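Local coordinates for tyrosine specific protein phosphatase (Trypanosoma cruzi, PDB 4AZ1), which probably removes phosphate from phosphotyrosine in proteins, as a member of the classical protein tyrosine phosphatase family, and is considered a potential drug target in Chagas' disease, at residues K111-V119 against L209-V220; G150-Y161 against R172-D180. All coordinates share one frame; numbering follows the deposited sequence.

Contact 1. Residues K111-V119 against L209-V220; sequences KKISLVIMV and LLTNVKNSPTTV
V220 fits with both methyl branches against the backbone that leads into strand 115-118: CG1 lies 3.6 Å from O of K111, and CG2 lies 3.7 Å from O of K112 and 3.9 Å from N of S114. A beta-branched residue suits this place, because its two methyls cover a curved piece of backbone. K112 has positive phi and closes the preceding helix in a Schellman motif.

L115 reaches the end of helix 203-215 through a single branch. With CG anti to its backbone N (chi1 173°), CD2 is set over the last turn, 3.7 Å from O of N212 and 3.8 Å from CB of S216. That turn is closed by S216, whose OG donates to O of V213 at 2.6 Å, in the carbonyl plane and on a lone pair; S216 N uses the same oxygen, so the serine's polar end is occupied and its CB is left to meet leucine.

I117 CD1 meets CG2 of V213 at 3.5 Å, the two side chains crossing at about a right angle, while CG2 touches CD1 of L209 at 4.1 Å. On the sheet, L115 and I117 bond through their backbones to V223 of strand 222-225, and V116 to T187 and V189 of strand 184-191.

No hydrogen bond joins the segments. L115 and I117 meet the helix mostly through apolar atoms of L209 and V213 and the backbone and CB atoms of its last turn; V220 packs beyond the helix end. Shape and dispersion hold the contact, while the strand's polar backbone atoms serve its sheet neighbours.

Contact 2. Residues G150-Y161 against R172-D180; sequences GLTISEDPGKAY and RYLILQRAD
Strands 151-164 and 169-177 form an antiparallel beta hairpin, and T152 and Q177 make a hydrogen-bonded pair: T152 N reaches O of Q177 at 2.8 Å and Q177 N returns to O of T152. S154 and I175 repeat the pattern, and D156 N adds one bond to O of Y173. Between the T152-Q177 and S154-I175 pairs, I153 faces L176 as a non-hydrogen-bonded pair, with I153 CB 3.7 Å from L176 CD2. Aliphatic residues suit this face: both pack beside F186 of strand 184-191, and L176 also meets L108 of helix 101-110, whereas T152 and Q177 on the other face pack on F127 of the second subunit.

After D156 the first strand is interrupted by a type I turn to K159. D156 OD1 accepts from N of G158, an Asx turn, and P157 lays its CD against CD1 of I175 at 3.7 Å. Leaving the turn, K159 runs extended across Y173: its CE stands over the ring centre and NZ makes an off-centre cation-pi contact, while O of A160 lies at the ring's edge.

Y161 is covered on both faces. R172 CG sits over the centre of one, 3.7 Å from the centroid, and E155 CD lies opposite, offset toward the rim. The arginine chain is extended from CG to NE, which carries its guanidinium past the ring at 86° to the ring plane and on to Q188 and Q190; Y161 OH bonds P135 O.

Waters bridge some backbone oxygens. One donates to O of both K159 and Y173; O of Y173 therefore accepts from this water and from N of D156. Another bonds S154 OG, which bonds OG of S142, and donates to O of I175 (water O to I175 O, 2.7 Å).

Contacts 1 and 2 share the eight-stranded mixed sheet but use different parts of it. In contact 1 helix 203-215 packs on strand 115-118 in the middle of the sheet; contact 2 pairs two neighbouring strands, 151-164 and 169-177, nearer the edge formed by 142-145. Strand 184-191 lies between them, bonding to 115-118 on one side and 169-177 on the other. The centres are about 17 Å apart and the nearest atoms about 6 Å, without touching. Along the chain, 111-119 comes first, then both segments of contact 2, then 209-220. The hairpin thus widens the sheet, while the helix packs against strand 115-118 from one face; all four segments lie in the protein tyrosine phosphatase family region.

Contact 1. Residues K111-V119 against L209-V220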
loop_
_atom_site.group_PDB
_atom_site.type_symbol
_atom_site.label_atom_id
_atom_site.label_comp_id
_atom_site.label_asym_id
_atom_site.label_seq_id
_atom_site.Cartn_x
_atom_site.Cartn_y
_atom_site.Cartn_z
ATOM N N LYS A 111 14.783 7.049 3.190
ATOM C CA LYS A 111 16.115 6.558 3.533
ATOM C C LYS A 111 17.066 6.532 2.341
ATOM O O LYS A 111 18.252 6.238 2.510
ATOM C CB LYS A 111 16.036 5.165 4.180
ATOM C CG LYS A 111 15.430 5.190 5.567
ATOM C CD LYS A 111 16.238 6.106 6.469
ATOM C CE LYS A 111 15.581 6.280 7.828
ATOM N NZ LYS A 111 16.490 6.986 8.804
ATOM N N LYS A 112 16.547 6.847 1.152
ATOM C CA LYS A 112 17.364 6.895 -0.065
ATOM C C LYS A 112 18.021 5.537 -0.331
ATOM O O LYS A 112 19.201 5.452 -0.687
ATOM C CB LYS A 112 18.439 8.002 0.018
ATOM C CG LYS A 112 17.905 9.396 0.373
ATOM C CD LYS A 112 16.792 9.830 -0.572
ATOM C CE LYS A 112 16.043 11.058 -0.036
ATOM N NZ LYS A 112 14.746 11.279 -0.747
ATOM N N ILE A 113 17.252 4.473 -0.153
ATOM C CA ILE A 113 17.769 3.132 -0.375
ATOM C C ILE A 113 18.140 2.965 -1.851
ATOM O O ILE A 113 17.373 3.353 -2.741
ATOM C CB ILE A 113 16.752 2.076 0.078
ATOM C CG1 ILE A 113 16.524 2.194 1.590
ATOM C CG2 ILE A 113 17.211 0.676 -0.308
ATOM C CD1 ILE A 113 17.809 2.080 2.424
ATOM N N SER A 114 19.325 2.420 -2.114
ATOM C CA SER A 114 19.806 2.307 -3.489
ATOM C C SER A 114 19.581 0.909 -4.095
ATOM O O SER A 114 19.482 0.766 -5.320
ATOM C CB SER A 114 21.273 2.763 -3.581
ATOM O OG SER A 114 21.948 2.173 -4.676
ATOM N N LEU A 115 19.459 -0.111 -3.244
ATOM C CA LEU A 115 19.369 -1.481 -3.741
ATOM C C LEU A 115 18.429 -2.332 -2.896
ATOM O O LEU A 115 18.575 -2.439 -1.668
ATOM C CB LEU A 115 20.760 -2.143 -3.814
ATOM C CG LEU A 115 20.806 -3.635 -4.172
ATOM C CD1 LEU A 115 20.234 -3.874 -5.568
ATOM C CD2 LEU A 115 22.227 -4.193 -4.084
ATOM N N VAL A 116 17.458 -2.926 -3.576
ATOM C CA VAL A 116 16.507 -3.828 -2.965
ATOM C C VAL A 116 16.674 -5.187 -3.611
ATOM O O VAL A 116 16.625 -5.306 -4.845
ATOM C CB VAL A 116 15.058 -3.362 -3.222
ATOM C CG1 VAL A 116 14.069 -4.469 -2.791
ATOM C CG2 VAL A 116 14.793 -2.067 -2.463
ATOM N N ILE A 117 16.884 -6.210 -2.794
ATOM C CA ILE A 117 17.004 -7.554 -3.323
ATOM C C ILE A 117 15.846 -8.384 -2.817
ATOM O O ILE A 117 15.598 -8.441 -1.610
ATOM C CB ILE A 117 18.310 -8.215 -2.897
ATOM C CG1 ILE A 117 19.488 -7.431 -3.470
ATOM C CG2 ILE A 117 18.355 -9.678 -3.374
ATOM C CD1 ILE A 117 20.816 -8.056 -3.158
ATOM N N MET A 118 15.122 -8.995 -3.758
ATOM C CA MET A 118 13.959 -9.802 -3.452
ATOM C C MET A 118 14.291 -11.242 -3.833
ATOM O O MET A 118 14.578 -11.528 -5.002
ATOM C CB MET A 118 12.744 -9.292 -4.257
ATOM C CG MET A 118 11.502 -10.141 -4.063
ATOM S SD MET A 118 10.139 -9.478 -5.037
ATOM C CE MET A 118 8.937 -10.786 -4.776
ATOM N N VAL A 119 14.271 -12.141 -2.847
ATOM C CA VAL A 119 14.672 -13.525 -3.072
ATOM C C VAL A 119 13.492 -14.499 -2.970
ATOM O O VAL A 119 13.516 -15.468 -2.203
ATOM C CB VAL A 119 15.813 -13.945 -2.085
ATOM C CG1 VAL A 119 16.420 -15.246 -2.514
ATOM C CG2 VAL A 119 16.908 -12.899 -2.086
ATOM N N LEU A 209 23.956 -11.894 -7.319
ATOM C CA LEU A 209 23.319 -11.043 -6.318
ATOM C C LEU A 209 24.355 -10.346 -5.432
ATOM O O LEU A 209 24.248 -9.142 -5.171
ATOM C CB LEU A 209 22.358 -11.848 -5.447
ATOM C CG LEU A 209 21.047 -12.346 -6.052
ATOM C CD1 LEU A 209 20.198 -12.942 -4.952
ATOM C CD2 LEU A 209 20.290 -11.212 -6.742
ATOM N N LEU A 210 25.361 -11.096 -4.983
ATOM C CA LEU A 210 26.374 -10.532 -4.099
ATOM C C LEU A 210 27.227 -9.499 -4.832
ATOM O O LEU A 210 27.713 -8.541 -4.224
ATOM C CB LEU A 210 27.237 -11.635 -3.482
ATOM C CG LEU A 210 26.435 -12.610 -2.611
ATOM C CD1 LEU A 210 27.314 -13.748 -2.149
ATOM C CD2 LEU A 210 25.852 -11.881 -1.415
ATOM N N THR A 211 27.404 -9.696 -6.135
ATOM C CA THR A 211 28.101 -8.710 -6.958
ATOM C C THR A 211 27.327 -7.396 -6.947
ATOM O O THR A 211 27.918 -6.328 -6.785
ATOM C CB THR A 211 28.316 -9.215 -8.389
ATOM O OG1 THR A 211 29.318 -10.241 -8.375
ATOM C CG2 THR A 211 28.772 -8.084 -9.308
ATOM N N ASN A 212 26.004 -7.474 -7.088
ATOM C CA ASN A 212 25.177 -6.283 -6.952
ATOM C C ASN A 212 25.390 -5.599 -5.614
ATOM O O ASN A 212 25.597 -4.392 -5.572
ATOM C CB ASN A 212 23.690 -6.605 -7.127
ATOM C CG ASN A 212 23.333 -6.908 -8.557
ATOM O OD1 ASN A 212 22.563 -7.824 -8.831
ATOM N ND2 ASN A 212 23.916 -6.158 -9.483
ATOM N N VAL A 213 25.326 -6.376 -4.530
ATOM C CA VAL A 213 25.540 -5.836 -3.191
ATOM C C VAL A 213 26.856 -5.072 -3.119
ATOM O O VAL A 213 26.878 -3.903 -2.715
ATOM C CB VAL A 213 25.482 -6.937 -2.101
ATOM C CG1 VAL A 213 25.984 -6.419 -0.776
ATOM C CG2 VAL A 213 24.068 -7.437 -1.941
ATOM N N LYS A 214 27.941 -5.715 -3.546
ATOM C CA LYS A 214 29.275 -5.118 -3.470
ATOM C C LYS A 214 29.419 -3.838 -4.284
ATOM O O LYS A 214 30.132 -2.912 -3.876
ATOM C CB LYS A 214 30.327 -6.105 -3.963
ATOM C CG LYS A 214 30.479 -7.349 -3.129
ATOM C CD LYS A 214 31.547 -8.237 -3.750
ATOM C CE LYS A 214 31.120 -9.697 -3.745
ATOM N NZ LYS A 214 31.851 -10.496 -4.770
ATOM N N ASN A 215 28.776 -3.798 -5.448
ATOM C CA ASN A 215 28.874 -2.638 -6.334
ATOM C C ASN A 215 27.908 -1.518 -5.923
ATOM O O ASN A 215 27.937 -0.423 -6.485
ATOM C CB ASN A 215 28.653 -3.062 -7.799
ATOM C CG ASN A 215 29.755 -3.984 -8.322
ATOM O OD1 ASN A 215 30.709 -4.297 -7.610
ATOM N ND2 ASN A 215 29.617 -4.427 -9.570
ATOM N N SER A 216 27.052 -1.797 -4.939
ATOM C CA SER A 216 26.105 -0.794 -4.433
ATOM C C SER A 216 26.804 0.100 -3.402
ATOM O O SER A 216 27.861 -0.270 -2.883
ATOM C CB SER A 216 24.908 -1.486 -3.783
ATOM O OG SER A 216 25.234 -1.868 -2.460
ATOM N N PRO A 217 26.229 1.282 -3.100
ATOM C CA PRO A 217 26.904 2.204 -2.161
ATOM C C PRO A 217 26.841 1.778 -0.683
ATOM O O PRO A 217 25.838 1.226 -0.220
ATOM C CB PRO A 217 26.161 3.536 -2.363
ATOM C CG PRO A 217 24.845 3.164 -2.951
ATOM C CD PRO A 217 25.060 1.901 -3.750
ATOM N N THR A 218 27.911 2.053 0.052
ATOM C CA THR A 218 28.012 1.638 1.445
ATOM C C THR A 218 27.395 2.674 2.375
ATOM O O THR A 218 27.306 2.458 3.589
ATOM C CB THR A 218 29.480 1.430 1.851
ATOM O OG1 THR A 218 30.183 2.678 1.764
ATOM C CG2 THR A 218 30.139 0.412 0.938
ATOM N N THR A 219 26.980 3.801 1.800
ATOM C CA THR A 219 26.377 4.885 2.575
ATOM C C THR A 219 24.944 4.581 3.042
ATOM O O THR A 219 24.442 5.221 3.973
ATOM C CB THR A 219 26.408 6.228 1.807
ATOM O OG1 THR A 219 25.940 6.031 0.469
ATOM C CG2 THR A 219 27.827 6.793 1.759
ATOM N N VAL A 220 24.286 3.619 2.397
ATOM C CA VAL A 220 22.926 3.234 2.777
ATOM C C VAL A 220 22.812 1.716 2.843
ATOM O O VAL A 220 23.506 1.005 2.108
ATOM C CB VAL A 220 21.840 3.829 1.816
ATOM C CG1 VAL A 220 21.731 5.347 1.981
ATOM C CG2 VAL A 220 22.127 3.467 0.361
#

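Contact 2. Residues G150-Y161 against R172-D180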
loop_
_atom_site.group_PDB
_atom_site.type_symbol
_atom_site.label_atom_id
_atom_site.label_comp_id
_atom_site.label_asym_id
_atom_site.label_seq_id
_atom_site.Cartn_x
_atom_site.Cartn_y
_atom_site.Cartn_z
ATOM N N GLY A 150 1.096 9.882 -0.456
ATOM C CA GLY A 150 1.257 9.536 -1.855
ATOM C C GLY A 150 2.672 9.418 -2.389
ATOM O O GLY A 150 3.490 10.329 -2.248
ATOM N N LEU A 151 2.959 8.285 -3.018
ATOM C CA LEU A 151 4.205 8.119 -3.761
ATOM C C LEU A 151 3.877 7.533 -5.122
ATOM O O LEU A 151 2.888 6.804 -5.285
ATOM C CB LEU A 151 5.184 7.194 -3.034
ATOM C CG LEU A 151 5.798 7.634 -1.700
ATOM C CD1 LEU A 151 5.232 6.834 -0.529
ATOM C CD2 LEU A 151 7.313 7.501 -1.741
ATOM N N THR A 152 4.700 7.862 -6.105
ATOM C CA THR A 152 4.589 7.243 -7.410
ATOM C C THR A 152 5.885 6.484 -7.630
ATOM O O THR A 152 6.961 6.962 -7.258
ATOM C CB THR A 152 4.377 8.300 -8.499
ATOM O OG1 THR A 152 3.116 8.951 -8.288
ATOM C CG2 THR A 152 4.403 7.675 -9.899
ATOM N N ILE A 153 5.791 5.286 -8.190
ATOM C CA ILE A 153 6.988 4.539 -8.567
ATOM C C ILE A 153 6.918 4.206 -10.069
ATOM O O ILE A 153 5.866 3.791 -10.583
ATOM C CB ILE A 153 7.201 3.305 -7.642
ATOM C CG1 ILE A 153 8.432 2.492 -8.060
ATOM C CG2 ILE A 153 5.976 2.444 -7.598
ATOM C CD1 ILE A 153 8.739 1.329 -7.073
ATOM N N SER A 154 8.021 4.436 -10.781
ATOM C CA SER A 154 7.997 4.375 -12.238
ATOM C C SER A 154 9.169 3.585 -12.766
ATOM O O SER A 154 10.204 3.462 -12.099
ATOM C CB SER A 154 8.070 5.780 -12.850
ATOM O OG SER A 154 7.193 6.676 -12.208
ATOM N N GLU A 155 9.018 3.070 -13.981
ATOM C CA GLU A 155 10.129 2.443 -14.670
ATOM C C GLU A 155 11.070 3.552 -15.140
ATOM O O GLU A 155 10.614 4.562 -15.655
ATOM C CB GLU A 155 9.627 1.615 -15.855
ATOM C CG GLU A 155 10.754 0.918 -16.618
ATOM C CD GLU A 155 10.271 -0.198 -17.529
ATOM O OE1 GLU A 155 9.032 -0.344 -17.700
ATOM O OE2 GLU A 155 11.144 -0.927 -18.069
ATOM N N ASP A 156 12.371 3.381 -14.927
ATOM C CA ASP A 156 13.345 4.375 -15.377
ATOM C C ASP A 156 13.302 4.464 -16.901
ATOM O O ASP A 156 13.578 3.475 -17.589
ATOM C CB ASP A 156 14.750 4.005 -14.879
ATOM C CG ASP A 156 15.775 5.124 -15.084
ATOM O OD1 ASP A 156 15.761 5.796 -16.151
ATOM O OD2 ASP A 156 16.609 5.319 -14.168
ATOM N N PRO A 157 12.927 5.645 -17.437
ATOM C CA PRO A 157 12.747 5.825 -18.884
ATOM C C PRO A 157 14.023 5.575 -19.679
ATOM O O PRO A 157 13.945 5.277 -20.874
ATOM C CB PRO A 157 12.368 7.310 -19.024
ATOM C CG PRO A 157 11.847 7.710 -17.696
ATOM C CD PRO A 157 12.546 6.849 -16.673
ATOM N N GLY A 158 15.175 5.716 -19.035
ATOM C CA GLY A 158 16.434 5.602 -19.745
ATOM C C GLY A 158 17.178 4.333 -19.390
ATOM O O GLY A 158 18.386 4.232 -19.608
ATOM N N LYS A 159 16.456 3.358 -18.843
ATOM C CA LYS A 159 17.069 2.101 -18.453
ATOM C C LYS A 159 15.997 1.027 -18.270
ATOM O O LYS A 159 15.335 0.982 -17.235
ATOM C CB LYS A 159 17.858 2.304 -17.158
ATOM C CG LYS A 159 19.050 1.389 -16.986
ATOM C CD LYS A 159 19.902 1.845 -15.812
ATOM C CE LYS A 159 21.072 0.902 -15.586
ATOM N NZ LYS A 159 21.833 1.263 -14.360
ATOM N N ALA A 160 15.841 0.155 -19.267
ATOM C CA ALA A 160 14.792 -0.874 -19.259
ATOM C C ALA A 160 15.035 -2.032 -18.277
ATOM O O ALA A 160 16.174 -2.288 -17.858
ATOM C CB ALA A 160 14.577 -1.414 -20.664
ATOM N N TYR A 161 13.957 -2.735 -17.924
ATOM C CA TYR A 161 14.052 -3.919 -17.069
ATOM C C TYR A 161 14.965 -4.935 -17.743
ATOM O O TYR A 161 14.893 -5.109 -18.957
ATOM C CB TYR A 161 12.685 -4.581 -16.912
ATOM C CG TYR A 161 11.710 -3.932 -15.950
ATOM C CD1 TYR A 161 12.006 -2.738 -15.299
ATOM C CD2 TYR A 161 10.472 -4.525 -15.705
ATOM C CE1 TYR A 161 11.090 -2.154 -14.418
ATOM C CE2 TYR A 161 9.550 -3.955 -14.834
ATOM C CZ TYR A 161 9.862 -2.768 -14.196
ATOM O OH TYR A 161 8.945 -2.204 -13.331
ATOM N N ARG A 172 15.159 -4.412 -12.141
ATOM C CA ARG A 172 14.220 -3.334 -12.421
ATOM C C ARG A 172 14.829 -2.028 -11.935
ATOM O O ARG A 172 15.215 -1.909 -10.768
ATOM C CB ARG A 172 12.879 -3.602 -11.719
ATOM C CG ARG A 172 12.233 -4.941 -12.108
ATOM C CD ARG A 172 10.864 -5.141 -11.462
ATOM N NE ARG A 172 10.212 -6.342 -11.978
ATOM C CZ ARG A 172 10.240 -7.541 -11.390
ATOM N NH1 ARG A 172 10.882 -7.722 -10.244
ATOM N NH2 ARG A 172 9.616 -8.564 -11.958
ATOM N N TYR A 173 14.956 -1.068 -12.839
ATOM C CA TYR A 173 15.508 0.233 -12.488
ATOM C C TYR A 173 14.322 1.175 -12.338
ATOM O O TYR A 173 13.545 1.391 -13.277
ATOM C CB TYR A 173 16.532 0.706 -13.553
ATOM C CG TYR A 173 17.608 -0.341 -13.765
ATOM C CD1 TYR A 173 18.691 -0.445 -12.888
ATOM C CD2 TYR A 173 17.516 -1.262 -14.802
ATOM C CE1 TYR A 173 19.659 -1.429 -13.054
ATOM C CE2 TYR A 173 18.480 -2.236 -14.982
ATOM C CZ TYR A 173 19.547 -2.318 -14.101
ATOM O OH TYR A 173 20.506 -3.288 -14.273
ATOM N N LEU A 174 14.184 1.718 -11.139
ATOM C CA LEU A 174 12.949 2.355 -10.730
ATOM C C LEU A 174 13.181 3.788 -10.257
ATOM O O LEU A 174 14.293 4.165 -9.859
ATOM C CB LEU A 174 12.290 1.509 -9.624
ATOM C CG LEU A 174 11.867 0.101 -10.074
ATOM C CD1 LEU A 174 11.569 -0.817 -8.889
ATOM C CD2 LEU A 174 10.646 0.180 -11.009
ATOM N N ILE A 175 12.130 4.594 -10.328
ATOM C CA ILE A 175 12.186 5.954 -9.817
ATOM C C ILE A 175 11.029 6.183 -8.851
ATOM O O ILE A 175 9.855 6.040 -9.225
ATOM C CB ILE A 175 12.156 6.994 -10.971
ATOM C CG1 ILE A 175 13.338 6.767 -11.926
ATOM C CG2 ILE A 175 12.211 8.397 -10.420
ATOM C CD1 ILE A 175 13.366 7.726 -13.133
ATOM N N LEU A 176 11.355 6.507 -7.602
ATOM C CA LEU A 176 10.340 6.863 -6.613
ATOM C C LEU A 176 10.207 8.369 -6.554
ATOM O O LEU A 176 11.223 9.082 -6.524
ATOM C CB LEU A 176 10.727 6.338 -5.231
ATOM C CG LEU A 176 10.238 4.934 -4.900
ATOM C CD1 LEU A 176 10.908 4.408 -3.630
ATOM C CD2 LEU A 176 8.735 4.975 -4.736
ATOM N N GLN A 177 8.966 8.860 -6.541
ATOM C CA GLN A 177 8.746 10.291 -6.431
ATOM C C GLN A 177 7.544 10.659 -5.550
ATOM O O GLN A 177 6.514 9.974 -5.570
ATOM C CB GLN A 177 8.584 10.912 -7.822
ATOM C CG GLN A 177 8.899 12.406 -7.840
ATOM C CD GLN A 177 8.766 13.023 -9.226
ATOM O OE1 GLN A 177 8.524 12.321 -10.213
ATOM N NE2 GLN A 177 8.920 14.342 -9.305
ATOM N N ARG A 178 7.699 11.733 -4.769
ATOM C CA ARG A 178 6.587 12.396 -4.086
ATOM C C ARG A 178 6.417 13.739 -4.766
ATOM O O ARG A 178 7.387 14.294 -5.286
ATOM C CB ARG A 178 6.885 12.653 -2.602
ATOM C CG ARG A 178 7.399 11.464 -1.808
ATOM C CD ARG A 178 7.482 11.797 -0.317
ATOM N NE ARG A 178 6.225 11.515 0.370
ATOM C CZ ARG A 178 6.015 10.444 1.129
ATOM N NH1 ARG A 178 6.981 9.557 1.317
ATOM N NH2 ARG A 178 4.840 10.260 1.708
ATOM N N ALA A 179 5.202 14.276 -4.757
ATOM C CA ALA A 179 4.959 15.569 -5.397
ATOM C C ALA A 179 5.781 16.693 -4.766
ATOM O O ALA A 179 5.904 16.776 -3.538
ATOM C CB ALA A 179 3.481 15.912 -5.374
ATOM N N ASP A 180 6.345 17.541 -5.625
ATOM C CA ASP A 180 7.155 18.689 -5.212
ATOM C C ASP A 180 8.414 18.305 -4.420
ATOM O O ASP A 180 8.941 19.112 -3.650
ATOM C CB ASP A 180 6.305 19.712 -4.442
ATOM C CG ASP A 180 5.021 20.078 -5.175
ATOM O OD1 ASP A 180 5.017 20.066 -6.427
ATOM O OD2 ASP A 180 4.011 20.371 -4.498
HETATM O O HOH W 1 8.195 7.927 -10.109
HETATM O O HOH W 2 16.587 3.568 -11.729
HETATM O O HOH W 3 13.759 -0.176 -15.544
#